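Local structure of RNA polymerase sigma factor SIGMA-28 (FliA) (Aquifex aeolicus, 1RP3) at residues A184-P189 / R230-L235. The protein probably acts as a flagellar sigma factor, binding DNA to direct RNA polymerase in transcription, and is bound here by its anti-sigma factor FlgM. Residues are numbered along the deposited sequence; the frame is centred on the assembly and turned at random.
Sequences AVSKLP and RLREML
Ala184 CA and Met234 CA come within 5.7 Å where helix 167-185 meets helix 217-236 in sigma region 4, a helix-turn-helix family domain. A methyl group suits so close an approach: Ala184 CB lies 3.6 Å from Met234 CB and also touches CD2 of Leu231 and Leu235, leucines one turn apart on helix 217-236, whose forked ends reach the methyl.

Arg230 can be followed outward. Its CB lies 4.0 Å from Leu188 CD2; CD passes the same methyl at a similar distance, the two side chains running in opposite directions. With CG anti to the carbonyl carbon (chi1 -71°), the extended chain heads toward Pro189 and brings NE to 3.7 Å from Pro189 CD, which sits at the edge of the guanidinium, near its plane, while NH2 approaches Pro189 CG. The aliphatic part of the arginine thus packs on leucine, and the charged tip, weakly paired with Glu192, stays on the exposed outer side. Pro189, whose ring restrains phi, stands at the N-cap position of helix 190-201, just after the type I turn Val185-Leu188.

Deeper in, Leu231 CD2 reaches Val185 and Leu188; Leu83 and Val79 of the FlgM chain pack on Leu231 and Val185, respectively. At the outer side flexible Met234 bends at chi2 and chi3 (-69° and -55°), turning its methyl back toward Ala184 and Lys187, where CE meets Lys187 CD at a tight 3.4 Å.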
loop_
_atom_site.group_PDB
_atom_site.type_symbol
_atom_site.label_atom_id
_atom_site.label_comp_id
_atom_site.label_asym_id
_atom_site.label_seq_id
_atom_site.Cartn_x
_atom_site.Cartn_y
_atom_site.Cartn_z
ATOM N N ALA A 184 7.307 -18.909 0.846
ATOM C CA ALA A 184 6.782 -18.397 2.110
ATOM C C ALA A 184 5.257 -18.479 2.181
ATOM O O ALA A 184 4.699 -18.897 3.192
ATOM C CB ALA A 184 7.242 -16.967 2.320
ATOM N N VAL A 185 4.594 -18.102 1.092
ATOM C CA VAL A 185 3.139 -18.124 1.027
ATOM C C VAL A 185 2.565 -19.514 1.291
ATOM O O VAL A 185 1.586 -19.660 2.024
ATOM C CB VAL A 185 2.641 -17.594 -0.335
ATOM C CG1 VAL A 185 1.149 -17.840 -0.498
ATOM C CG2 VAL A 185 2.943 -16.102 -0.446
ATOM N N SER A 186 3.210 -20.530 0.731
ATOM C CA SER A 186 2.771 -21.912 0.893
ATOM C C SER A 186 2.718 -22.373 2.345
ATOM O O SER A 186 1.998 -23.315 2.665
ATOM C CB SER A 186 3.690 -22.846 0.111
ATOM O OG SER A 186 5.007 -22.765 0.610
ATOM N N LYS A 187 3.466 -21.703 3.216
ATOM C CA LYS A 187 3.503 -22.073 4.627
ATOM C C LYS A 187 2.548 -21.303 5.542
ATOM O O LYS A 187 2.770 -21.201 6.750
ATOM C CB LYS A 187 4.940 -22.017 5.148
ATOM C CG LYS A 187 5.844 -23.014 4.441
ATOM C CD LYS A 187 7.259 -22.988 4.974
ATOM C CE LYS A 187 8.148 -23.934 4.176
ATOM N NZ LYS A 187 9.572 -23.879 4.614
ATOM N N LEU A 188 1.471 -20.788 4.953
ATOM C CA LEU A 188 0.454 -20.050 5.689
ATOM C C LEU A 188 -0.760 -20.945 5.884
ATOM O O LEU A 188 -1.042 -21.810 5.050
ATOM C CB LEU A 188 0.009 -18.814 4.898
ATOM C CG LEU A 188 0.963 -17.645 4.669
ATOM C CD1 LEU A 188 0.342 -16.677 3.681
ATOM C CD2 LEU A 188 1.265 -16.953 5.985
ATOM N N PRO A 189 -1.470 -20.782 7.012
ATOM C CA PRO A 189 -2.668 -21.572 7.308
ATOM C C PRO A 189 -3.766 -21.156 6.330
ATOM O O PRO A 189 -3.811 -20.004 5.894
ATOM C CB PRO A 189 -3.010 -21.143 8.733
ATOM C CG PRO A 189 -1.668 -20.850 9.316
ATOM C CD PRO A 189 -1.023 -20.055 8.212
ATOM N N ARG A 230 4.304 -13.705 9.830
ATOM C CA ARG A 230 4.917 -14.926 9.324
ATOM C C ARG A 230 5.777 -14.616 8.109
ATOM O O ARG A 230 6.984 -14.865 8.115
ATOM C CB ARG A 230 3.864 -15.969 8.927
ATOM C CG ARG A 230 3.115 -16.611 10.072
ATOM C CD ARG A 230 2.605 -17.993 9.660
ATOM N NE ARG A 230 1.458 -18.446 10.452
ATOM C CZ ARG A 230 1.467 -18.631 11.771
ATOM N NH1 ARG A 230 2.566 -18.410 12.480
ATOM N NH2 ARG A 230 0.362 -19.025 12.388
ATOM N N LEU A 231 5.157 -14.023 7.092
ATOM C CA LEU A 231 5.848 -13.683 5.855
ATOM C C LEU A 231 7.162 -12.949 6.074
ATOM O O LEU A 231 8.154 -13.272 5.431
ATOM C CB LEU A 231 4.932 -12.881 4.922
ATOM C CG LEU A 231 3.700 -13.630 4.398
ATOM C CD1 LEU A 231 2.709 -12.676 3.754
ATOM C CD2 LEU A 231 4.124 -14.700 3.426
ATOM N N ARG A 232 7.186 -11.982 6.987
ATOM C CA ARG A 232 8.419 -11.245 7.241
ATOM C C ARG A 232 9.539 -12.168 7.728
ATOM O O ARG A 232 10.659 -12.097 7.225
ATOM C CB ARG A 232 8.206 -10.124 8.259
ATOM C CG ARG A 232 9.451 -9.262 8.450
ATOM C CD ARG A 232 9.420 -8.464 9.739
ATOM N NE ARG A 232 9.198 -9.312 10.912
ATOM C CZ ARG A 232 10.076 -10.190 11.403
ATOM N NH1 ARG A 232 11.266 -10.356 10.830
ATOM N NH2 ARG A 232 9.758 -10.916 12.472
ATOM N N GLU A 233 9.235 -13.021 8.708
ATOM C CA GLU A 233 10.220 -13.952 9.260
ATOM C C GLU A 233 10.671 -14.940 8.192
ATOM O O GLU A 233 11.862 -15.169 8.016
ATOM C CB GLU A 233 9.639 -14.693 10.464
ATOM N N MET A 234 9.708 -15.482 7.455
ATOM C CA MET A 234 9.970 -16.431 6.373
ATOM C C MET A 234 10.918 -15.859 5.316
ATOM O O MET A 234 11.866 -16.519 4.901
ATOM C CB MET A 234 8.661 -16.810 5.671
ATOM C CG MET A 234 7.614 -17.472 6.535
ATOM S SD MET A 234 8.097 -19.114 7.035
ATOM C CE MET A 234 8.431 -19.845 5.418
ATOM N N LEU A 235 10.630 -14.643 4.857
ATOM C CA LEU A 235 11.439 -13.999 3.827
ATOM C C LEU A 235 12.770 -13.470 4.334
ATOM O O LEU A 235 13.704 -13.301 3.552
ATOM C CB LEU A 235 10.645 -12.894 3.131
ATOM C CG LEU A 235 9.397 -13.349 2.365
ATOM C CD1 LEU A 235 8.694 -12.144 1.776
ATOM C CD2 LEU A 235 9.766 -14.321 1.267
#